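Local coordinates for protein 16S rRNA (adenine(1408)-N(1))-methyltransferase (Escherichia coli, PDB 3P2E) that methylates N1 of adenine 1408 in the 16S rRNA of assembled 30S subunits, using S-adenosyl-L-methionine, and so confers resistance to many aminoglycosides, at residues 38-43 with 66-71; 52-57 with 92-97; 112-117 with 137-142. All coordinates share one frame; numbering follows the deposited sequence.

How the contacts relate
The three contacts illustrate how a Rossmann-like methyltransferase assembles around one sheet: contact 1 joins two helices, while contacts 2 and 3 use strands 49-54 and 133-139 of the same seven-stranded sheet. Along the chain contacts 1 and 2 interlock, since strand 49-54 lies between the two helices of contact 1; contact 3 opens only after both have closed. Centres of contacts 1 and 2 are about 17 Å apart, those of 2 and 3 about 20 Å, and those of 1 and 3 about 27 Å, on opposite sides of the chain's centre. Residues of contacts 1 and 2 touch S-adenosyl-L-homocysteine, and Tyr113 of 112-117 touches it too, so each of the three contacts has a residue at that site.

Contact 1: 38-43 with 66-71; sequences NIYKLA and KKIIKK. With SAH (S-adenosyl-L-homocysteine), chain C.
Tyr40 and Ile68 supply the apolar part of this contact, which joins helix 37-44 to helix 62-68. Methyl CG2 of Ile68 lies beside the tyrosine ring, near its plane, 3.8 Å from Tyr40 CD1, so it meets the edge of the ring. The two side chains run past each other in opposite directions. The phenol is carried across the gap because CG of Tyr40 stands anti to the backbone N (chi1 -175°).

The aliphatic part of Lys67 adds to this packing. Its chain is extended and crosses the tyrosine at about a right angle, bringing CD to 3.9 Å from Tyr40 CE1. Farther along, CE makes a close carbon-to-oxygen approach, not a hydrogen bond, at 3.3 Å from Tyr40 OH. The ammonium group ends farther off, with NZ 4.0 Å from Tyr40 OH. The hydroxyl's polar partner lies elsewhere: it is hydrogen-bonded to the carbonyl O of Gly75, in the loop between helix 62-68 and strand 80-83.

Ligand binding occupies another side of helix 37-44. Asn38, an experimentally established S-adenosyl-L-methionine-binding residue, brings ND2 to 2.9 Å from the carboxylate OXT of S-adenosyl-L-homocysteine. Its OD1 accepts a hydrogen bond from Ser195 N, which helps fix the rotation of the amide, while Ser195 OG bonds the ligand itself.

One helix thus does two jobs: Asn38 faces the ligand, and Tyr40, two residues on, packs against the neighbouring helix. The chemistry implies that Tyr40 is steered by its bond to Gly75 as well as by hydrocarbon contact, while the lysine lends its methylenes to the packing and its ammonium group stops short of the hydroxyl.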
loop_
_atom_site.group_PDB
_atom_site.type_symbol
_atom_site.label_atom_id
_atom_site.label_comp_id
_atom_site.label_asym_id
_atom_site.label_seq_id
_atom_site.Cartn_x
_atom_site.Cartn_y
_atom_site.Cartn_z
ATOM N N ASN A 38 -8.537 3.757 2.774
ATOM C CA ASN A 38 -7.450 3.738 3.746
ATOM C C ASN A 38 -6.453 4.844 3.439
ATOM O O ASN A 38 -6.005 5.556 4.341
ATOM C CB ASN A 38 -6.720 2.389 3.738
ATOM C CG ASN A 38 -7.571 1.260 4.282
ATOM O OD1 ASN A 38 -8.474 1.478 5.098
ATOM N ND2 ASN A 38 -7.273 0.035 3.849
ATOM N N ILE A 39 -6.119 4.993 2.160
ATOM C CA ILE A 39 -5.158 6.002 1.741
ATOM C C ILE A 39 -5.735 7.402 1.934
ATOM O O ILE A 39 -5.007 8.339 2.264
ATOM C CB ILE A 39 -4.753 5.801 0.255
ATOM C CG1 ILE A 39 -3.423 6.502 -0.022
ATOM C CG2 ILE A 39 -5.831 6.336 -0.665
ATOM C CD1 ILE A 39 -2.243 5.836 0.638
ATOM N N TYR A 40 -7.046 7.536 1.740
ATOM C CA TYR A 40 -7.715 8.824 1.908
ATOM C C TYR A 40 -7.554 9.290 3.354
ATOM O O TYR A 40 -7.302 10.464 3.608
ATOM C CB TYR A 40 -9.209 8.712 1.576
ATOM C CG TYR A 40 -9.942 10.040 1.612
ATOM C CD1 TYR A 40 -10.102 10.802 0.456
ATOM C CD2 TYR A 40 -10.425 10.557 2.814
ATOM C CE1 TYR A 40 -10.724 12.053 0.497
ATOM C CE2 TYR A 40 -11.046 11.808 2.866
ATOM C CZ TYR A 40 -11.189 12.549 1.705
ATOM O OH TYR A 40 -11.784 13.792 1.754
ATOM N N LYS A 41 -7.700 8.368 4.300
ATOM C CA LYS A 41 -7.568 8.713 5.712
ATOM C C LYS A 41 -6.133 9.090 6.051
ATOM O O LYS A 41 -5.898 10.030 6.807
ATOM C CB LYS A 41 -8.024 7.552 6.604
ATOM C CG LYS A 41 -7.936 7.866 8.096
ATOM C CD LYS A 41 -8.510 6.742 8.949
ATOM C CE LYS A 41 -8.441 7.092 10.428
ATOM N NZ LYS A 41 -9.004 6.017 11.288
ATOM N N LEU A 42 -5.169 8.358 5.503
ATOM C CA LEU A 42 -3.767 8.676 5.769
ATOM C C LEU A 42 -3.443 10.069 5.248
ATOM O O LEU A 42 -2.792 10.871 5.925
ATOM C CB LEU A 42 -2.843 7.675 5.077
ATOM C CG LEU A 42 -2.853 6.242 5.598
ATOM C CD1 LEU A 42 -1.859 5.407 4.793
ATOM C CD2 LEU A 42 -2.489 6.231 7.072
ATOM N N ALA A 43 -3.908 10.345 4.035
ATOM C CA ALA A 43 -3.664 11.617 3.369
ATOM C C ALA A 43 -4.309 12.798 4.073
ATOM O O ALA A 43 -3.706 13.863 4.184
ATOM C CB ALA A 43 -4.151 11.544 1.937
ATOM N N LYS A 66 -13.267 10.233 -7.388
ATOM C CA LYS A 66 -14.127 11.372 -7.702
ATOM C C LYS A 66 -14.118 12.362 -6.543
ATOM O O LYS A 66 -14.238 13.570 -6.743
ATOM C CB LYS A 66 -15.561 10.900 -7.967
ATOM C CG LYS A 66 -15.753 10.242 -9.329
ATOM C CD LYS A 66 -17.066 9.464 -9.399
ATOM C CE LYS A 66 -18.267 10.344 -9.105
ATOM N NZ LYS A 66 -19.526 9.541 -9.075
ATOM N N LYS A 67 -13.968 11.845 -5.332
ATOM C CA LYS A 67 -13.954 12.688 -4.147
ATOM C C LYS A 67 -12.697 13.547 -4.028
ATOM O O LYS A 67 -12.785 14.731 -3.709
ATOM C CB LYS A 67 -14.108 11.827 -2.888
ATOM C CG LYS A 67 -14.198 12.625 -1.597
ATOM C CD LYS A 67 -14.519 11.728 -0.411
ATOM C CE LYS A 67 -14.730 12.548 0.857
ATOM N NZ LYS A 67 -15.203 11.716 1.995
ATOM N N ILE A 68 -11.530 12.968 -4.296
ATOM C CA ILE A 68 -10.295 13.731 -4.159
ATOM C C ILE A 68 -10.109 14.841 -5.182
ATOM O O ILE A 68 -9.277 15.726 -4.986
ATOM C CB ILE A 68 -9.045 12.821 -4.192
ATOM C CG1 ILE A 68 -8.914 12.136 -5.552
ATOM C CG2 ILE A 68 -9.128 11.807 -3.069
ATOM C CD1 ILE A 68 -7.593 11.415 -5.741
ATOM N N ILE A 69 -10.885 14.802 -6.262
ATOM C CA ILE A 69 -10.780 15.815 -7.305
ATOM C C ILE A 69 -11.710 17.002 -7.039
ATOM O O ILE A 69 -11.682 17.998 -7.762
ATOM C CB ILE A 69 -11.092 15.208 -8.698
ATOM C CG1 ILE A 69 -10.742 16.211 -9.799
ATOM C CG2 ILE A 69 -12.556 14.819 -8.782
ATOM C CD1 ILE A 69 -10.966 15.684 -11.202
ATOM N N LYS A 70 -12.533 16.897 -6.000
ATOM C CA LYS A 70 -13.452 17.973 -5.642
ATOM C C LYS A 70 -12.677 19.071 -4.926
ATOM O O LYS A 70 -11.492 18.913 -4.644
ATOM C CB LYS A 70 -14.561 17.455 -4.722
ATOM C CG LYS A 70 -15.606 16.594 -5.411
ATOM C CD LYS A 70 -16.713 16.211 -4.440
ATOM C CE LYS A 70 -17.878 15.540 -5.154
ATOM N NZ LYS A 70 -17.472 14.283 -5.839
ATOM N N LYS A 71 -13.341 20.183 -4.629
ATOM C CA LYS A 71 -12.665 21.272 -3.937
ATOM C C LYS A 71 -12.378 20.865 -2.495
ATOM O O LYS A 71 -13.117 20.084 -1.900
ATOM C CB LYS A 71 -13.513 22.549 -3.977
ATOM C CG LYS A 71 -14.903 22.424 -3.376
ATOM C CD LYS A 71 -15.675 23.728 -3.549
ATOM C CE LYS A 71 -17.081 23.638 -2.978
ATOM N NZ LYS A 71 -17.853 24.895 -3.183
HETATM N N SAH C . -5.529 -2.745 0.914
HETATM C CA SAH C . -6.855 -3.001 0.704
HETATM C CB SAH C . -7.041 -4.428 0.182
HETATM C CG SAH C . -8.324 -4.772 -0.513
HETATM S SD SAH C . -8.512 -6.419 -1.111
HETATM C C SAH C . -7.666 -2.658 2.029
HETATM O O SAH C . -8.731 -2.361 1.682
HETATM O OXT SAH C . -7.253 -2.719 3.098
HETATM C "C5'" SAH C . -7.058 -6.967 -2.016
HETATM C "C4'" SAH C . -6.719 -5.868 -3.126
HETATM O "O4'" SAH C . -5.475 -6.351 -3.650
HETATM C "C3'" SAH C . -7.706 -5.776 -4.272
HETATM O "O3'" SAH C . -8.198 -4.408 -4.424
HETATM C "C2'" SAH C . -6.917 -6.338 -5.511
HETATM O "O2'" SAH C . -7.238 -5.771 -6.762
HETATM C "C1'" SAH C . -5.452 -6.096 -5.090
HETATM N N9 SAH C . -4.457 -7.033 -5.748
HETATM C C8 SAH C . -4.557 -8.428 -5.855
HETATM N N7 SAH C . -3.559 -8.960 -6.537
HETATM C C5 SAH C . -2.779 -7.805 -6.877
HETATM C C6 SAH C . -1.556 -7.793 -7.633
HETATM N N6 SAH C . -0.995 -8.925 -8.121
HETATM N N1 SAH C . -1.015 -6.531 -7.813
HETATM C C2 SAH C . -1.603 -5.367 -7.304
HETATM N N3 SAH C . -2.787 -5.391 -6.573
HETATM C C4 SAH C . -3.300 -6.654 -6.413
#

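Contact 2: 52-57 with 92-97; sequences IGIDPV and FELKNI. With SAH (S-adenosyl-L-homocysteine), chain C.
Strand 49-54 leads into the ribose-binding site of a Rossmann-like methyltransferase, and just before that site Ile52 and Ile54 pack against Leu94. The leucine straddles the two isoleucines with its forked end: CD1 meets Ile54 CD1 tip to tip at 3.6 Å, whereas CD2 passes alongside Ile52, 4.0 Å from its CD1. Both isoleucines place CG1 beside the backbone N and then extend, which sends their CD1 methyls out toward the leucine.

Immediately after the strand, Asp55 grips both ribose hydroxyls of S-adenosyl-L-homocysteine, OD1 accepting from O3' at 2.7 Å and OD2 from O2' at 2.8 Å. An Asx turn steadies the carboxylate: Val57 N donates to Asp55 OD2 at 3.0 Å, meeting the anti lone pair of that oxygen. Gly34 N donates to OD1 as well. Beside the adenine, Pro56 CD comes within 3.2 Å of the ligand's N3.

Leu94 belongs to a short 3-10 turn between strands 80-83 and 98-104, and it also touches Leu17 of helix 14-21. Strand 49-54 itself runs between strands 26-31 and 80-83, whose Val27, Ile29, Val81 and Val83 flank the isoleucines.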
loop_
_atom_site.group_PDB
_atom_site.type_symbol
_atom_site.label_atom_id
_atom_site.label_comp_id
_atom_site.label_asym_id
_atom_site.label_seq_id
_atom_site.Cartn_x
_atom_site.Cartn_y
_atom_site.Cartn_z
ATOM N N ILE A 52 0.434 7.558 -2.782
ATOM C CA ILE A 52 0.228 6.879 -4.049
ATOM C C ILE A 52 -0.402 5.521 -3.800
ATOM O O ILE A 52 0.226 4.641 -3.214
ATOM C CB ILE A 52 1.563 6.674 -4.786
ATOM C CG1 ILE A 52 2.240 8.031 -5.003
ATOM C CG2 ILE A 52 1.326 5.973 -6.127
ATOM C CD1 ILE A 52 3.624 7.933 -5.623
ATOM N N GLY A 53 -1.647 5.367 -4.238
ATOM C CA GLY A 53 -2.351 4.109 -4.065
ATOM C C GLY A 53 -2.402 3.382 -5.392
ATOM O O GLY A 53 -2.890 3.925 -6.382
ATOM N N ILE A 54 -1.912 2.147 -5.401
ATOM C CA ILE A 54 -1.853 1.328 -6.608
ATOM C C ILE A 54 -2.802 0.128 -6.558
ATOM O O ILE A 54 -2.850 -0.591 -5.561
ATOM C CB ILE A 54 -0.429 0.763 -6.807
ATOM C CG1 ILE A 54 0.600 1.895 -6.796
ATOM C CG2 ILE A 54 -0.352 -0.014 -8.114
ATOM C CD1 ILE A 54 2.040 1.397 -6.817
ATOM N N ASP A 55 -3.556 -0.078 -7.633
ATOM C CA ASP A 55 -4.457 -1.225 -7.726
ATOM C C ASP A 55 -4.836 -1.451 -9.186
ATOM O O ASP A 55 -5.070 -0.502 -9.927
ATOM C CB ASP A 55 -5.733 -1.009 -6.914
ATOM C CG ASP A 55 -6.375 -2.320 -6.491
ATOM O OD1 ASP A 55 -6.336 -2.633 -5.288
ATOM O OD2 ASP A 55 -6.902 -3.048 -7.362
ATOM N N PRO A 56 -4.889 -2.717 -9.618
ATOM C CA PRO A 56 -5.248 -3.025 -11.004
ATOM C C PRO A 56 -6.743 -2.890 -11.290
ATOM O O PRO A 56 -7.154 -2.876 -12.450
ATOM C CB PRO A 56 -4.750 -4.459 -11.178
ATOM C CG PRO A 56 -4.913 -5.032 -9.800
ATOM C CD PRO A 56 -4.402 -3.920 -8.918
ATOM N N VAL A 57 -7.550 -2.797 -10.237
ATOM C CA VAL A 57 -8.999 -2.661 -10.393
ATOM C C VAL A 57 -9.405 -1.199 -10.259
ATOM O O VAL A 57 -9.609 -0.692 -9.158
ATOM C CB VAL A 57 -9.750 -3.505 -9.341
ATOM C CG1 VAL A 57 -11.259 -3.311 -9.489
ATOM C CG2 VAL A 57 -9.375 -4.977 -9.504
ATOM N N PHE A 92 7.526 2.232 -14.329
ATOM C CA PHE A 92 8.921 2.613 -14.158
ATOM C C PHE A 92 9.055 3.987 -13.499
ATOM O O PHE A 92 10.083 4.294 -12.898
ATOM C CB PHE A 92 9.642 2.612 -15.515
ATOM C CG PHE A 92 9.375 3.829 -16.358
ATOM C CD1 PHE A 92 10.219 4.937 -16.290
ATOM C CD2 PHE A 92 8.284 3.870 -17.217
ATOM C CE1 PHE A 92 9.976 6.066 -17.070
ATOM C CE2 PHE A 92 8.032 4.994 -18.002
ATOM C CZ PHE A 92 8.880 6.093 -17.928
ATOM N N GLU A 93 8.013 4.805 -13.607
ATOM C CA GLU A 93 8.048 6.144 -13.026
ATOM C C GLU A 93 8.074 6.116 -11.499
ATOM O O GLU A 93 8.444 7.101 -10.865
ATOM C CB GLU A 93 6.851 6.973 -13.513
ATOM C CG GLU A 93 6.827 7.211 -15.026
ATOM C CD GLU A 93 5.922 6.241 -15.776
ATOM O OE1 GLU A 93 5.821 5.071 -15.355
ATOM O OE2 GLU A 93 5.324 6.645 -16.801
ATOM N N LEU A 94 7.708 4.981 -10.911
ATOM C CA LEU A 94 7.688 4.867 -9.453
ATOM C C LEU A 94 8.964 4.292 -8.853
ATOM O O LEU A 94 9.070 4.122 -7.636
ATOM C CB LEU A 94 6.495 4.018 -9.012
ATOM C CG LEU A 94 5.105 4.555 -9.357
ATOM C CD1 LEU A 94 4.062 3.618 -8.758
ATOM C CD2 LEU A 94 4.932 5.972 -8.810
ATOM N N LYS A 95 9.942 3.990 -9.698
ATOM C CA LYS A 95 11.192 3.434 -9.199
ATOM C C LYS A 95 11.950 4.403 -8.295
ATOM O O LYS A 95 12.077 5.589 -8.611
ATOM C CB LYS A 95 12.083 3.020 -10.374
ATOM C CG LYS A 95 11.760 1.650 -10.948
ATOM C CD LYS A 95 10.274 1.478 -11.181
ATOM C CE LYS A 95 9.947 0.061 -11.612
ATOM N NZ LYS A 95 8.481 -0.182 -11.603
ATOM N N ASN A 96 12.425 3.887 -7.162
ATOM C CA ASN A 96 13.222 4.662 -6.207
ATOM C C ASN A 96 12.565 5.981 -5.805
ATOM O O ASN A 96 13.228 7.018 -5.740
ATOM C CB ASN A 96 14.599 4.930 -6.827
ATOM C CG ASN A 96 15.589 5.512 -5.839
ATOM O OD1 ASN A 96 15.840 4.935 -4.784
ATOM N ND2 ASN A 96 16.167 6.657 -6.186
ATOM N N ILE A 97 11.274 5.939 -5.495
ATOM C CA ILE A 97 10.547 7.160 -5.148
ATOM C C ILE A 97 9.921 7.214 -3.750
ATOM O O ILE A 97 9.675 8.298 -3.219
ATOM C CB ILE A 97 9.407 7.392 -6.174
ATOM C CG1 ILE A 97 8.873 8.820 -6.082
ATOM C CG2 ILE A 97 8.265 6.421 -5.902
ATOM C CD1 ILE A 97 7.760 9.110 -7.081
HETATM N N SAH C . -5.529 -2.745 0.914
HETATM C CA SAH C . -6.855 -3.001 0.704
HETATM C CB SAH C . -7.041 -4.428 0.182
HETATM C CG SAH C . -8.324 -4.772 -0.513
HETATM S SD SAH C . -8.512 -6.419 -1.111
HETATM C C SAH C . -7.666 -2.658 2.029
HETATM O O SAH C . -8.731 -2.361 1.682
HETATM O OXT SAH C . -7.253 -2.719 3.098
HETATM C "C5'" SAH C . -7.058 -6.967 -2.016
HETATM C "C4'" SAH C . -6.719 -5.868 -3.126
HETATM O "O4'" SAH C . -5.475 -6.351 -3.650
HETATM C "C3'" SAH C . -7.706 -5.776 -4.272
HETATM O "O3'" SAH C . -8.198 -4.408 -4.424
HETATM C "C2'" SAH C . -6.917 -6.338 -5.511
HETATM O "O2'" SAH C . -7.238 -5.771 -6.762
HETATM C "C1'" SAH C . -5.452 -6.096 -5.090
HETATM N N9 SAH C . -4.457 -7.033 -5.748
HETATM C C8 SAH C . -4.557 -8.428 -5.855
HETATM N N7 SAH C . -3.559 -8.960 -6.537
HETATM C C5 SAH C . -2.779 -7.805 -6.877
HETATM C C6 SAH C . -1.556 -7.793 -7.633
HETATM N N6 SAH C . -0.995 -8.925 -8.121
HETATM N N1 SAH C . -1.015 -6.531 -7.813
HETATM C C2 SAH C . -1.603 -5.367 -7.304
HETATM N N3 SAH C . -2.787 -5.391 -6.573
HETATM C C4 SAH C . -3.300 -6.654 -6.413
#

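Contact 3: 112-117 with 137-142; sequences EYVIKP and FVTTYS
Thr140 OG1 is gripped by two groups, Ser208 O and Arg207 NH2, on the side of its strand turned from the helix, while the preceding Thr139 turns toward Ile115 and Val114. This division of labour is a good example of two residues adjacent in sequence that turn their side chains to different neighbours.

On the helix side the packing is mostly apolar. Ile115 starts out roughly along the helix flank, but its tip closes on the strand, and CD1 meets Thr139 tip to tip, 3.7 Å from both OG1 and CG2. The threonine can offer both atoms because OG1 sits between the backbone N and the carbonyl carbon (chi1 59°), with CG2 beside the N. Val114 contributes one branch: CG1, anti to its own backbone nitrogen, lies 4.0 Å from Thr139 CG2 and approaches the Phe137 ring obliquely, 3.9 Å from CD2. That single methyl is therefore wedged between two residues that lie on the same face of strand 133-139.

After Ile115 the chain turns through a cis peptide bond before Pro117, which packs on helix 166-175. Lys116 NZ bonds back to Pro117 O at 2.9 Å, reaching it from above the carbonyl plane.

Helix 119-126 and the short strand 129-130 separate helix 108-115 from strand 133-139 along the chain. Their interface is extended by Ile103 of strand 98-104, which touches both Val114 and Phe137, and by Phe163 of helix 160-164, which touches Ile115 and Thr139. Strand 133-139 itself is paired in the sheet with parallel strand 98-104 and antiparallel strand 209-215.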
loop_
_atom_site.group_PDB
_atom_site.type_symbol
_atom_site.label_atom_id
_atom_site.label_comp_id
_atom_site.label_asym_id
_atom_site.label_seq_id
_atom_site.Cartn_x
_atom_site.Cartn_y
_atom_site.Cartn_z
ATOM N N GLU A 112 -0.487 -14.050 -1.867
ATOM C CA GLU A 112 0.477 -15.129 -2.052
ATOM C C GLU A 112 1.902 -14.603 -2.261
ATOM O O GLU A 112 2.862 -15.194 -1.770
ATOM C CB GLU A 112 0.070 -16.031 -3.226
ATOM C CG GLU A 112 0.397 -15.486 -4.602
ATOM C CD GLU A 112 0.190 -16.514 -5.701
ATOM O OE1 GLU A 112 0.780 -17.612 -5.610
ATOM O OE2 GLU A 112 -0.557 -16.224 -6.659
ATOM N N TYR A 113 2.050 -13.485 -2.970
ATOM C CA TYR A 113 3.387 -12.934 -3.198
ATOM C C TYR A 113 4.039 -12.535 -1.879
ATOM O O TYR A 113 5.258 -12.616 -1.726
ATOM C CB TYR A 113 3.337 -11.709 -4.115
ATOM C CG TYR A 113 2.833 -11.998 -5.512
ATOM C CD1 TYR A 113 3.006 -13.257 -6.091
ATOM C CD2 TYR A 113 2.203 -11.009 -6.263
ATOM C CE1 TYR A 113 2.561 -13.522 -7.385
ATOM C CE2 TYR A 113 1.759 -11.264 -7.558
ATOM C CZ TYR A 113 1.940 -12.522 -8.111
ATOM O OH TYR A 113 1.495 -12.782 -9.389
ATOM N N VAL A 114 3.225 -12.095 -0.929
ATOM C CA VAL A 114 3.753 -11.686 0.364
ATOM C C VAL A 114 4.023 -12.875 1.282
ATOM O O VAL A 114 5.067 -12.938 1.927
ATOM C CB VAL A 114 2.781 -10.709 1.089
ATOM C CG1 VAL A 114 3.291 -10.405 2.492
ATOM C CG2 VAL A 114 2.651 -9.418 0.296
ATOM N N ILE A 115 3.092 -13.823 1.321
ATOM C CA ILE A 115 3.208 -14.980 2.211
ATOM C C ILE A 115 4.133 -16.124 1.804
ATOM O O ILE A 115 4.765 -16.742 2.668
ATOM C CB ILE A 115 1.813 -15.589 2.500
ATOM C CG1 ILE A 115 0.864 -14.503 3.011
ATOM C CG2 ILE A 115 1.928 -16.702 3.534
ATOM C CD1 ILE A 115 1.384 -13.746 4.191
ATOM N N LYS A 116 4.218 -16.416 0.509
ATOM C CA LYS A 116 5.050 -17.526 0.040
ATOM C C LYS A 116 6.498 -17.487 0.539
ATOM O O LYS A 116 6.957 -18.426 1.191
ATOM C CB LYS A 116 5.014 -17.608 -1.492
ATOM C CG LYS A 116 5.628 -18.883 -2.053
ATOM C CD LYS A 116 5.335 -19.039 -3.540
ATOM C CE LYS A 116 6.032 -17.976 -4.376
ATOM N NZ LYS A 116 7.513 -18.137 -4.367
ATOM N N PRO A 117 7.249 -16.424 0.218
ATOM C CA PRO A 117 6.887 -15.246 -0.577
ATOM C C PRO A 117 7.430 -15.419 -1.991
ATOM O O PRO A 117 8.202 -16.341 -2.254
ATOM C CB PRO A 117 7.598 -14.124 0.155
ATOM C CG PRO A 117 8.908 -14.785 0.493
ATOM C CD PRO A 117 8.485 -16.165 0.981
ATOM N N PHE A 137 3.824 -4.907 5.965
ATOM C CA PHE A 137 2.938 -5.884 5.326
ATOM C C PHE A 137 2.012 -6.409 6.419
ATOM O O PHE A 137 2.474 -7.027 7.380
ATOM C CB PHE A 137 3.713 -7.080 4.744
ATOM C CG PHE A 137 4.754 -6.720 3.711
ATOM C CD1 PHE A 137 4.654 -5.556 2.952
ATOM C CD2 PHE A 137 5.829 -7.579 3.479
ATOM C CE1 PHE A 137 5.610 -5.249 1.978
ATOM C CE2 PHE A 137 6.790 -7.282 2.507
ATOM C CZ PHE A 137 6.680 -6.116 1.756
ATOM N N VAL A 138 0.713 -6.161 6.285
ATOM C CA VAL A 138 -0.254 -6.630 7.278
ATOM C C VAL A 138 -1.144 -7.667 6.604
ATOM O O VAL A 138 -1.883 -7.353 5.667
ATOM C CB VAL A 138 -1.112 -5.463 7.812
ATOM C CG1 VAL A 138 -2.099 -5.969 8.860
ATOM C CG2 VAL A 138 -0.208 -4.393 8.400
ATOM N N THR A 139 -1.078 -8.906 7.083
ATOM C CA THR A 139 -1.845 -9.981 6.474
ATOM C C THR A 139 -2.751 -10.763 7.415
ATOM O O THR A 139 -2.612 -10.715 8.638
ATOM C CB THR A 139 -0.902 -11.004 5.804
ATOM O OG1 THR A 139 -0.005 -11.533 6.788
ATOM C CG2 THR A 139 -0.090 -10.350 4.701
ATOM N N THR A 140 -3.683 -11.489 6.811
ATOM C CA THR A 140 -4.606 -12.349 7.532
ATOM C C THR A 140 -5.158 -13.343 6.515
ATOM O O THR A 140 -5.353 -12.999 5.349
ATOM C CB THR A 140 -5.774 -11.565 8.163
ATOM O OG1 THR A 140 -6.558 -12.459 8.964
ATOM C CG2 THR A 140 -6.659 -10.939 7.088
ATOM N N TYR A 141 -5.385 -14.580 6.940
ATOM C CA TYR A 141 -5.919 -15.581 6.027
ATOM C C TYR A 141 -7.201 -16.180 6.586
ATOM O O TYR A 141 -8.303 -15.760 6.225
ATOM C CB TYR A 141 -4.888 -16.686 5.780
ATOM C CG TYR A 141 -5.242 -17.591 4.620
ATOM C CD1 TYR A 141 -5.397 -17.077 3.333
ATOM C CD2 TYR A 141 -5.431 -18.960 4.809
ATOM C CE1 TYR A 141 -5.731 -17.902 2.261
ATOM C CE2 TYR A 141 -5.766 -19.795 3.744
ATOM C CZ TYR A 141 -5.914 -19.259 2.475
ATOM O OH TYR A 141 -6.246 -20.079 1.420
ATOM N N SER A 142 -7.058 -17.153 7.480
ATOM C CA SER A 142 -8.213 -17.805 8.085
ATOM C C SER A 142 -8.670 -17.074 9.343
ATOM O O SER A 142 -7.865 -16.456 10.040
ATOM C CB SER A 142 -7.873 -19.256 8.430
ATOM O OG SER A 142 -7.512 -19.983 7.268
#